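Local coordinates for CbsA (Xanthomonas oryzae pv. oryzae, PDB 5XYH), which hydrolyses beta-1,4-glucan chains as a family 6 exoglucanase (cellobiosidase), probably releasing cellobiose from cellulose of plant cell walls, at residues 52-55 / 56-60; 65-69 / 70-74; 121-124 / 125-129; 210-213 / 214-217. All coordinates share one frame; numbering follows the deposited sequence.

Contact 1: 52-55 / 56-60; sequences DSID and AIYGG
Ser53 N-caps the short helix 54-58. A chi1 of 64° folds the hydroxyl inward over its own backbone, so that Ser53 OG accepts from Ala56 N at 3.1 Å. The bond is bent (N-H...O 141°), and Ser53 O takes a weak share of the same N-H. The next turn is closely bonded. Ile54 O receives Ile57 N at 2.9 Å and also has Tyr58 CD2 at 3.3 Å, near the plane of the ring. Asp55 O is gripped twice, by Tyr58 N from above its carbonyl plane (3.0 Å) and by Gly59 N almost in line with the C=O (3.1 Å). Gly59 then leaves the helix with positive phi. The looser side carries the partly exposed Asp52 and Asp55, the latter paired through OD1 with Arg62 in a salt bridge. Tyr58, otherwise exposed, makes a light contact beside helix 113-131: the edge of its ring, at Tyr58 CE2, comes to 4.0 Å from Ile54 CG2. The tight part is buried, where Ile54 and Ile57 pack against Glu122, Val126 and Ile127 of helix 113-131, while a backbone bond between Ile57 and Leu69 ties the turn to the start of helix 69-79.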
loop_
_atom_site.group_PDB
_atom_site.type_symbol
_atom_site.label_atom_id
_atom_site.label_comp_id
_atom_site.label_asym_id
_atom_site.label_seq_id
_atom_site.Cartn_x
_atom_site.Cartn_y
_atom_site.Cartn_z
ATOM N N ASP A 52 -4.453 10.517 -5.908
ATOM C CA ASP A 52 -3.049 10.896 -5.883
ATOM C C ASP A 52 -2.802 12.334 -6.325
ATOM O O ASP A 52 -1.642 12.722 -6.483
ATOM C CB ASP A 52 -2.216 9.928 -6.739
ATOM C CG ASP A 52 -2.638 9.897 -8.197
ATOM O OD1 ASP A 52 -3.851 9.988 -8.490
ATOM O OD2 ASP A 52 -1.741 9.762 -9.054
ATOM N N SER A 53 -3.854 13.133 -6.500
ATOM C CA SER A 53 -3.720 14.558 -6.783
ATOM C C SER A 53 -5.082 15.197 -6.581
ATOM O O SER A 53 -6.104 14.512 -6.523
ATOM C CB SER A 53 -3.230 14.815 -8.213
ATOM O OG SER A 53 -4.210 14.355 -9.125
ATOM N N ILE A 54 -5.086 16.530 -6.502
ATOM C CA ILE A 54 -6.352 17.258 -6.533
ATOM C C ILE A 54 -7.135 16.899 -7.786
ATOM O O ILE A 54 -8.350 16.676 -7.732
ATOM C CB ILE A 54 -6.097 18.772 -6.435
ATOM C CG1 ILE A 54 -5.432 19.097 -5.092
ATOM C CG2 ILE A 54 -7.395 19.543 -6.626
ATOM C CD1 ILE A 54 -4.760 20.465 -5.052
ATOM N N ASP A 55 -6.446 16.813 -8.932
ATOM C CA ASP A 55 -7.106 16.451 -10.187
ATOM C C ASP A 55 -7.820 15.107 -10.094
ATOM O O ASP A 55 -8.855 14.915 -10.741
ATOM C CB ASP A 55 -6.098 16.415 -11.336
ATOM C CG ASP A 55 -5.777 17.803 -11.891
ATOM O OD1 ASP A 55 -6.596 18.744 -11.737
ATOM O OD2 ASP A 55 -4.702 17.951 -12.504
ATOM N N ALA A 56 -7.281 14.161 -9.315
ATOM C CA ALA A 56 -7.934 12.862 -9.185
ATOM C C ALA A 56 -9.323 12.982 -8.558
ATOM O O ALA A 56 -10.186 12.137 -8.816
ATOM C CB ALA A 56 -7.060 11.903 -8.367
ATOM N N ILE A 57 -9.575 14.026 -7.757
ATOM C CA ILE A 57 -10.912 14.188 -7.180
ATOM C C ILE A 57 -11.945 14.421 -8.273
ATOM O O ILE A 57 -13.098 13.976 -8.164
ATOM C CB ILE A 57 -10.931 15.337 -6.150
ATOM C CG1 ILE A 57 -9.975 15.049 -4.991
ATOM C CG2 ILE A 57 -12.337 15.549 -5.619
ATOM C CD1 ILE A 57 -9.756 16.235 -4.065
ATOM N N TYR A 58 -11.546 15.106 -9.348
ATOM C CA TYR A 58 -12.462 15.543 -10.395
ATOM C C TYR A 58 -12.535 14.588 -11.578
ATOM O O TYR A 58 -13.560 14.561 -12.270
ATOM C CB TYR A 58 -12.067 16.951 -10.869
ATOM C CG TYR A 58 -12.151 17.949 -9.738
ATOM C CD1 TYR A 58 -13.356 18.559 -9.418
ATOM C CD2 TYR A 58 -11.043 18.246 -8.958
ATOM C CE1 TYR A 58 -13.445 19.445 -8.367
ATOM C CE2 TYR A 58 -11.123 19.131 -7.901
ATOM C CZ TYR A 58 -12.324 19.728 -7.611
ATOM O OH TYR A 58 -12.423 20.610 -6.561
ATOM N N GLY A 59 -11.489 13.800 -11.825
ATOM C CA GLY A 59 -11.569 12.796 -12.868
ATOM C C GLY A 59 -11.715 13.388 -14.263
ATOM O O GLY A 59 -11.306 14.517 -14.539
ATOM N N GLY A 60 -12.303 12.595 -15.152
ATOM C CA GLY A 60 -12.515 13.016 -16.524
ATOM C C GLY A 60 -11.229 13.462 -17.188
ATOM O O GLY A 60 -10.165 12.833 -17.050
#

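Contact 2: 65-69 / 70-74; sequences GRLSL and QGHLN
Ser68 N-caps helix 69-79: its OG accepts from Gly71 N at 2.8 Å, a fairly straight bond (N-H...O 158°) that satisfies one of the amides of the first turn. Leu67 and His72, flanking this cap, occupy the two positions of a hydrophobic staple, the residue before the N-cap and the one four after it, and here they meet by a CH-pi contact. Leu67 CB stands 3.8 Å from the centroid of the His72 imidazole, only 12° off the ring normal, so the methylene sits over the middle of one face. Leu67 CD1 lies by His72 ND1 (3.9 Å), with Gly71 O about as near. A chi1 of -73° puts His72 CG beside its own backbone N, which swings the ring back over the residues before the helix; His72 CD2 comes to 3.2 Å from Ser68 O. Ser68 O is also the acceptor of His72 N (2.9 Å), so the histidine is held by its backbone, by the Leu67 methylene and, through ND1, by a hydrogen bond with Tyr14 OH. On another side of the helix, Leu69 O accepts from Leu73 N at 3.0 Å, and the two leucine side chains cross obliquely, Leu69 CG meeting Leu73 CD1 at 4.0 Å. These leucines both rest on Thr130 near the end of helix 113-131. Leu67 and His72 instead face helix 17-27, packing on Pro17 and Asp18, so the capped turn lies between those two helices.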
loop_
_atom_site.group_PDB
_atom_site.type_symbol
_atom_site.label_atom_id
_atom_site.label_comp_id
_atom_site.label_asym_id
_atom_site.label_seq_id
_atom_site.Cartn_x
_atom_site.Cartn_y
_atom_site.Cartn_z
ATOM N N GLY A 65 -9.155 10.304 -17.951
ATOM C CA GLY A 65 -10.452 9.709 -18.201
ATOM C C GLY A 65 -11.054 8.936 -17.048
ATOM O O GLY A 65 -12.146 8.378 -17.204
ATOM N N ARG A 66 -10.385 8.871 -15.897
ATOM C CA ARG A 66 -10.914 8.100 -14.782
ATOM C C ARG A 66 -12.166 8.763 -14.202
ATOM O O ARG A 66 -12.428 9.948 -14.412
ATOM C CB ARG A 66 -9.852 7.949 -13.690
ATOM C CG ARG A 66 -8.670 7.093 -14.080
ATOM C CD ARG A 66 -7.661 7.011 -12.938
ATOM N NE ARG A 66 -6.559 6.087 -13.218
ATOM C CZ ARG A 66 -6.517 4.825 -12.810
ATOM N NH1 ARG A 66 -7.521 4.324 -12.106
ATOM N NH2 ARG A 66 -5.470 4.063 -13.107
ATOM N N LEU A 67 -12.937 7.977 -13.453
ATOM C CA LEU A 67 -14.106 8.510 -12.766
ATOM C C LEU A 67 -13.702 9.581 -11.759
ATOM O O LEU A 67 -12.620 9.534 -11.170
ATOM C CB LEU A 67 -14.853 7.395 -12.030
ATOM C CG LEU A 67 -15.663 6.409 -12.866
ATOM C CD1 LEU A 67 -16.265 5.364 -11.967
ATOM C CD2 LEU A 67 -16.747 7.136 -13.656
ATOM N N SER A 68 -14.595 10.550 -11.555
ATOM C CA SER A 68 -14.469 11.466 -10.428
ATOM C C SER A 68 -14.750 10.734 -9.118
ATOM O O SER A 68 -15.329 9.645 -9.099
ATOM C CB SER A 68 -15.451 12.626 -10.561
ATOM O OG SER A 68 -16.763 12.170 -10.278
ATOM N N LEU A 69 -14.363 11.367 -8.007
ATOM C CA LEU A 69 -14.703 10.824 -6.696
ATOM C C LEU A 69 -16.204 10.600 -6.580
ATOM O O LEU A 69 -16.645 9.549 -6.112
ATOM C CB LEU A 69 -14.206 11.748 -5.578
ATOM C CG LEU A 69 -14.596 11.343 -4.143
ATOM C CD1 LEU A 69 -14.177 9.894 -3.785
ATOM C CD2 LEU A 69 -14.077 12.325 -3.105
ATOM N N GLN A 70 -17.012 11.568 -7.034
ATOM C CA GLN A 70 -18.459 11.372 -6.996
ATOM C C GLN A 70 -18.896 10.234 -7.909
ATOM O O GLN A 70 -19.826 9.488 -7.574
ATOM C CB GLN A 70 -19.180 12.659 -7.376
ATOM C CG GLN A 70 -18.836 13.813 -6.479
ATOM C CD GLN A 70 -19.697 15.013 -6.761
ATOM O OE1 GLN A 70 -20.753 14.894 -7.393
ATOM N NE2 GLN A 70 -19.260 16.184 -6.293
ATOM N N GLY A 71 -18.254 10.090 -9.073
ATOM C CA GLY A 71 -18.584 8.971 -9.947
ATOM C C GLY A 71 -18.314 7.625 -9.294
ATOM O O GLY A 71 -19.093 6.678 -9.446
ATOM N N HIS A 72 -17.196 7.519 -8.571
ATOM C CA HIS A 72 -16.904 6.308 -7.813
ATOM C C HIS A 72 -17.977 6.053 -6.774
ATOM O O HIS A 72 -18.449 4.926 -6.616
ATOM C CB HIS A 72 -15.549 6.427 -7.121
ATOM C CG HIS A 72 -14.384 6.326 -8.043
ATOM N ND1 HIS A 72 -14.111 5.192 -8.780
ATOM C CD2 HIS A 72 -13.390 7.201 -8.314
ATOM C CE1 HIS A 72 -13.007 5.384 -9.476
ATOM N NE2 HIS A 72 -12.552 6.595 -9.214
ATOM N N LEU A 73 -18.357 7.094 -6.040
ATOM C CA LEU A 73 -19.330 6.912 -4.969
ATOM C C LEU A 73 -20.706 6.572 -5.527
ATOM O O LEU A 73 -21.456 5.798 -4.912
ATOM C CB LEU A 73 -19.392 8.169 -4.110
ATOM C CG LEU A 73 -18.090 8.496 -3.370
ATOM C CD1 LEU A 73 -18.100 9.931 -2.862
ATOM C CD2 LEU A 73 -17.878 7.512 -2.226
ATOM N N ASN A 74 -21.046 7.144 -6.685
ATOM C CA ASN A 74 -22.280 6.780 -7.376
ATOM C C ASN A 74 -22.248 5.332 -7.836
ATOM O O ASN A 74 -23.232 4.601 -7.666
ATOM C CB ASN A 74 -22.508 7.711 -8.564
ATOM C CG ASN A 74 -22.860 9.116 -8.134
ATOM O OD1 ASN A 74 -23.247 9.339 -6.991
ATOM N ND2 ASN A 74 -22.712 10.080 -9.046
#

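Contact 3: 121-124 / 125-129; sequences TEYI and DVIAS
Tyr123 and Ile127 meet one turn apart on helix 113-131, the crossover helix of a beta-alpha-beta unit between parallel strands 86-92 and 140-145. The helix widens into a pi-type turn at 121-124, and there Thr121 O lies against side-chain carbon, with Asp125 CB at 3.4 Å. Regular bonding follows: Ile127 N gives a nearly straight bond to Tyr123 O (3.0 Å, 171° at the hydrogen), Ala128 N donates to Ile124 O at 2.8 Å, and Ser129 N to Asp125 O at 2.9 Å. The buried phenol is satisfied beyond the helix, since Tyr123 OH bonds both Leu51 O and Tyr93 N. On the partly exposed side, water 1 donates to Asp125 OD2 at 2.8 Å; its approach to Thr121 OG1 is too short to be trusted in detail. Asp125 OD1 is taken up by Tyr177 OH of helix 170-183, Thr121 OG1 by Gln117 NE2, and the Glu122 carboxylate by a salt bridge to Arg118. Ile124 packs on strand 86-92 at Ile92. With CG anti to the backbone N (chi1 -177°), the Tyr123 ring extends beside the next turn, where Ile127 CD1 sits over the centre of one face, 3.6 Å from the Tyr123 centroid and 14° off the normal, while Ile127 CG1 touches Tyr123 O at 3.2 Å.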
loop_
_atom_site.group_PDB
_atom_site.type_symbol
_atom_site.label_atom_id
_atom_site.label_comp_id
_atom_site.label_asym_id
_atom_site.label_seq_id
_atom_site.Cartn_x
_atom_site.Cartn_y
_atom_site.Cartn_z
ATOM N N THR A 121 -7.282 22.855 1.932
ATOM C CA THR A 121 -8.450 23.481 1.311
ATOM C C THR A 121 -8.848 22.806 -0.003
ATOM O O THR A 121 -10.025 22.489 -0.202
ATOM C CB THR A 121 -8.186 24.985 1.095
ATOM O OG1 THR A 121 -7.894 25.602 2.354
ATOM C CG2 THR A 121 -9.393 25.680 0.488
ATOM N N GLU A 122 -7.895 22.571 -0.910
ATOM C CA GLU A 122 -8.249 22.055 -2.231
ATOM C C GLU A 122 -8.301 20.533 -2.301
ATOM O O GLU A 122 -8.830 19.988 -3.280
ATOM C CB GLU A 122 -7.261 22.554 -3.284
ATOM C CG GLU A 122 -7.202 24.050 -3.454
ATOM C CD GLU A 122 -6.018 24.474 -4.313
ATOM O OE1 GLU A 122 -5.875 23.962 -5.445
ATOM O OE2 GLU A 122 -5.210 25.297 -3.848
ATOM N N TYR A 123 -7.757 19.834 -1.305
ATOM C CA TYR A 123 -7.711 18.377 -1.323
ATOM C C TYR A 123 -8.564 17.801 -0.195
ATOM O O TYR A 123 -9.650 17.286 -0.460
ATOM C CB TYR A 123 -6.248 17.905 -1.261
ATOM C CG TYR A 123 -6.086 16.410 -1.338
ATOM C CD1 TYR A 123 -6.244 15.735 -2.542
ATOM C CD2 TYR A 123 -5.786 15.671 -0.200
ATOM C CE1 TYR A 123 -6.112 14.369 -2.616
ATOM C CE2 TYR A 123 -5.663 14.305 -0.257
ATOM C CZ TYR A 123 -5.833 13.656 -1.466
ATOM O OH TYR A 123 -5.709 12.295 -1.523
ATOM N N ILE A 124 -8.136 17.919 1.067
ATOM C CA ILE A 124 -8.855 17.270 2.173
ATOM C C ILE A 124 -10.277 17.822 2.312
ATOM O O ILE A 124 -11.241 17.059 2.467
ATOM C CB ILE A 124 -8.082 17.414 3.496
ATOM C CG1 ILE A 124 -6.746 16.638 3.470
ATOM C CG2 ILE A 124 -8.946 16.910 4.637
ATOM C CD1 ILE A 124 -6.886 15.145 3.192
ATOM N N ASP A 125 -10.432 19.153 2.295
ATOM C CA ASP A 125 -11.766 19.726 2.488
ATOM C C ASP A 125 -12.739 19.265 1.397
ATOM O O ASP A 125 -13.898 18.943 1.687
ATOM C CB ASP A 125 -11.689 21.254 2.535
ATOM C CG ASP A 125 -11.201 21.793 3.892
ATOM O OD1 ASP A 125 -10.952 21.002 4.828
ATOM O OD2 ASP A 125 -11.044 23.024 4.008
ATOM N N VAL A 126 -12.275 19.207 0.143
ATOM C CA VAL A 126 -13.138 18.808 -0.967
ATOM C C VAL A 126 -13.516 17.337 -0.846
ATOM O O VAL A 126 -14.681 16.964 -1.039
ATOM C CB VAL A 126 -12.455 19.114 -2.313
ATOM C CG1 VAL A 126 -13.231 18.512 -3.469
ATOM C CG2 VAL A 126 -12.311 20.631 -2.507
ATOM N N ILE A 127 -12.547 16.481 -0.500
ATOM C CA ILE A 127 -12.847 15.066 -0.264
ATOM C C ILE A 127 -13.846 14.911 0.873
ATOM O O ILE A 127 -14.831 14.167 0.763
ATOM C CB ILE A 127 -11.558 14.281 0.030
ATOM C CG1 ILE A 127 -10.648 14.304 -1.203
ATOM C CG2 ILE A 127 -11.892 12.847 0.443
ATOM C CD1 ILE A 127 -9.277 13.821 -0.938
ATOM N N ALA A 128 -13.590 15.590 1.995
ATOM C CA ALA A 128 -14.454 15.443 3.164
ATOM C C ALA A 128 -15.881 15.913 2.880
ATOM O O ALA A 128 -16.851 15.256 3.286
ATOM C CB ALA A 128 -13.861 16.208 4.343
ATOM N N SER A 129 -16.039 17.039 2.181
ATOM C CA SER A 129 -17.397 17.504 1.901
ATOM C C SER A 129 -18.094 16.594 0.902
ATOM O O SER A 129 -19.305 16.376 1.004
ATOM C CB SER A 129 -17.386 18.942 1.397
ATOM O OG SER A 129 -16.717 19.027 0.155
HETATM O O HOH W 1 -9.142 25.021 4.395
#

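Contact 4: 210-213 / 214-217; sequences ISLY and TRVV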
loop_
_atom_site.group_PDB
_atom_site.type_symbol
_atom_site.label_atom_id
_atom_site.label_comp_id
_atom_site.label_asym_id
_atom_site.label_seq_id
_atom_site.Cartn_x
_atom_site.Cartn_y
_atom_site.Cartn_z
ATOM N N ILE A 210 6.459 4.120 17.150
ATOM C CA ILE A 210 5.237 4.033 17.941
ATOM C C ILE A 210 4.882 5.394 18.525
ATOM O O ILE A 210 3.740 5.845 18.419
ATOM C CB ILE A 210 5.383 2.964 19.035
ATOM C CG1 ILE A 210 5.645 1.582 18.422
ATOM C CG2 ILE A 210 4.172 2.966 19.947
ATOM C CD1 ILE A 210 4.642 1.144 17.374
ATOM N N SER A 211 5.853 6.087 19.132
ATOM C CA SER A 211 5.525 7.372 19.742
ATOM C C SER A 211 5.125 8.415 18.702
ATOM O O SER A 211 4.293 9.285 18.992
ATOM C CB SER A 211 6.691 7.885 20.585
ATOM O OG SER A 211 7.570 8.674 19.807
ATOM N N LEU A 212 5.680 8.333 17.486
ATOM C CA LEU A 212 5.269 9.236 16.416
ATOM C C LEU A 212 3.808 9.032 16.052
ATOM O O LEU A 212 3.020 9.979 16.057
ATOM C CB LEU A 212 6.147 9.043 15.177
ATOM C CG LEU A 212 5.709 9.783 13.910
ATOM C CD1 LEU A 212 5.708 11.276 14.131
ATOM C CD2 LEU A 212 6.622 9.402 12.738
ATOM N N TYR A 213 3.426 7.801 15.713
ATOM C CA TYR A 213 2.029 7.551 15.376
ATOM C C TYR A 213 1.123 7.882 16.552
ATOM O O TYR A 213 0.042 8.451 16.373
ATOM C CB TYR A 213 1.839 6.097 14.932
ATOM C CG TYR A 213 2.267 5.875 13.491
ATOM C CD1 TYR A 213 3.610 5.712 13.160
ATOM C CD2 TYR A 213 1.336 5.856 12.476
ATOM C CE1 TYR A 213 4.003 5.519 11.832
ATOM C CE2 TYR A 213 1.714 5.664 11.155
ATOM C CZ TYR A 213 3.032 5.503 10.831
ATOM O OH TYR A 213 3.365 5.318 9.502
ATOM N N THR A 214 1.554 7.558 17.766
ATOM C CA THR A 214 0.710 7.852 18.923
ATOM C C THR A 214 0.539 9.356 19.095
ATOM O O THR A 214 -0.583 9.854 19.252
ATOM C CB THR A 214 1.305 7.215 20.182
ATOM O OG1 THR A 214 1.372 5.798 19.996
ATOM C CG2 THR A 214 0.424 7.511 21.387
ATOM N N ARG A 215 1.645 10.100 19.023
ATOM C CA ARG A 215 1.589 11.551 19.192
ATOM C C ARG A 215 0.715 12.212 18.133
ATOM O O ARG A 215 -0.059 13.130 18.441
ATOM C CB ARG A 215 3.005 12.116 19.154
ATOM C CG ARG A 215 3.088 13.611 19.192
ATOM C CD ARG A 215 4.545 14.048 19.300
ATOM N NE ARG A 215 5.319 13.793 18.082
ATOM C CZ ARG A 215 6.248 12.850 17.961
ATOM N NH1 ARG A 215 6.521 12.052 18.984
ATOM N NH2 ARG A 215 6.912 12.715 16.818
ATOM N N VAL A 216 0.807 11.755 16.880
ATOM C CA VAL A 216 0.042 12.404 15.815
ATOM C C VAL A 216 -1.449 12.166 15.999
ATOM O O VAL A 216 -2.252 13.105 15.950
ATOM C CB VAL A 216 0.511 11.920 14.432
ATOM C CG1 VAL A 216 -0.472 12.398 13.346
ATOM C CG2 VAL A 216 1.911 12.426 14.146
ATOM N N VAL A 217 -1.855 10.902 16.188
ATOM C CA VAL A 217 -3.284 10.628 16.284
ATOM C C VAL A 217 -3.843 11.132 17.614
ATOM O O VAL A 217 -4.985 11.604 17.676
ATOM C CB VAL A 217 -3.563 9.129 16.082
ATOM C CG1 VAL A 217 -5.065 8.885 16.012
ATOM C CG2 VAL A 217 -2.880 8.623 14.820
HETATM O O HOH W 2 5.479 11.673 21.253
#
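Ile210 O takes two donors from Thr214. Thr214 N approaches Ile210 O at 2.9 Å, close to the line of the carbonyl, and Thr214 OG1 donates to it at 2.8 Å from above the carbonyl plane. The hydroxyl is put there by a chi1 of -60°, which turns OG1 beside the threonine's own backbone N and back toward the preceding turn. A turn-to-turn bond from Arg215 N to Ser211 O (2.8 Å) comes next, and the arginine then folds back along the helix. Its chain is extended through chi2 and bent at chi3 (70°), which lays one face of the guanidinium over Leu212 CA and brings Arg215 NH2 to 3.3 Å from Leu212 CD1. Water 2 lies in the guanidinium plane at its edge, at a distance from Arg215 NH1 so short (2.5 Å) that its detail is doubtful, and bonds only weakly to Ser211 O. All of this sits on helix 206-218, the crossover helix of the beta-alpha-beta unit between strands 188-193 and 229-232. On its buried flank Leu212 and Val216 point the same way, Leu212 CD1 4.0 Å from Val216 CG2; Leu212 leans on Leu150 and Val154 of helix 150-155, and Val216 on Ile175 of helix 170-183. Tyr213 O accepts from Val217 N at 3.1 Å, and Tyr213 OH reaches Asp193 O at the end of strand 188-193. Thr214 OG1 has a second partner in Trp287 NE1, while Arg215, whose NE forms a long, weak ion pair with Glu172, touches a crystal neighbour, so its pose may partly reflect the lattice.

Overall arrangement
Contacts 1, 2 and 3 form one cluster, whereas contact 4 stands apart, its nearest atoms about 12 Å from contact 3. Contacts 1 and 2 are successive capped helix starts joined by backbone bonds of Gly60 with Arg66 and probably with Gly65, and both rest on the helix of contact 3: Ile57 CD1 packs 3.6 Å from Ile127 CG1, and Leu69 also reaches Ile127. Contacts 3 and 4 lie inside longer helices beside the parallel sheet, and both helices touch helix 170-183. Contact 4 is the most buried overall, the others partly so. Serine hydroxyls cap amides in contacts 1 and 2; in contact 4 a threonine hydroxyl doubles a helical bond, and in contacts 2 and 3 aliphatic carbons cover ring faces.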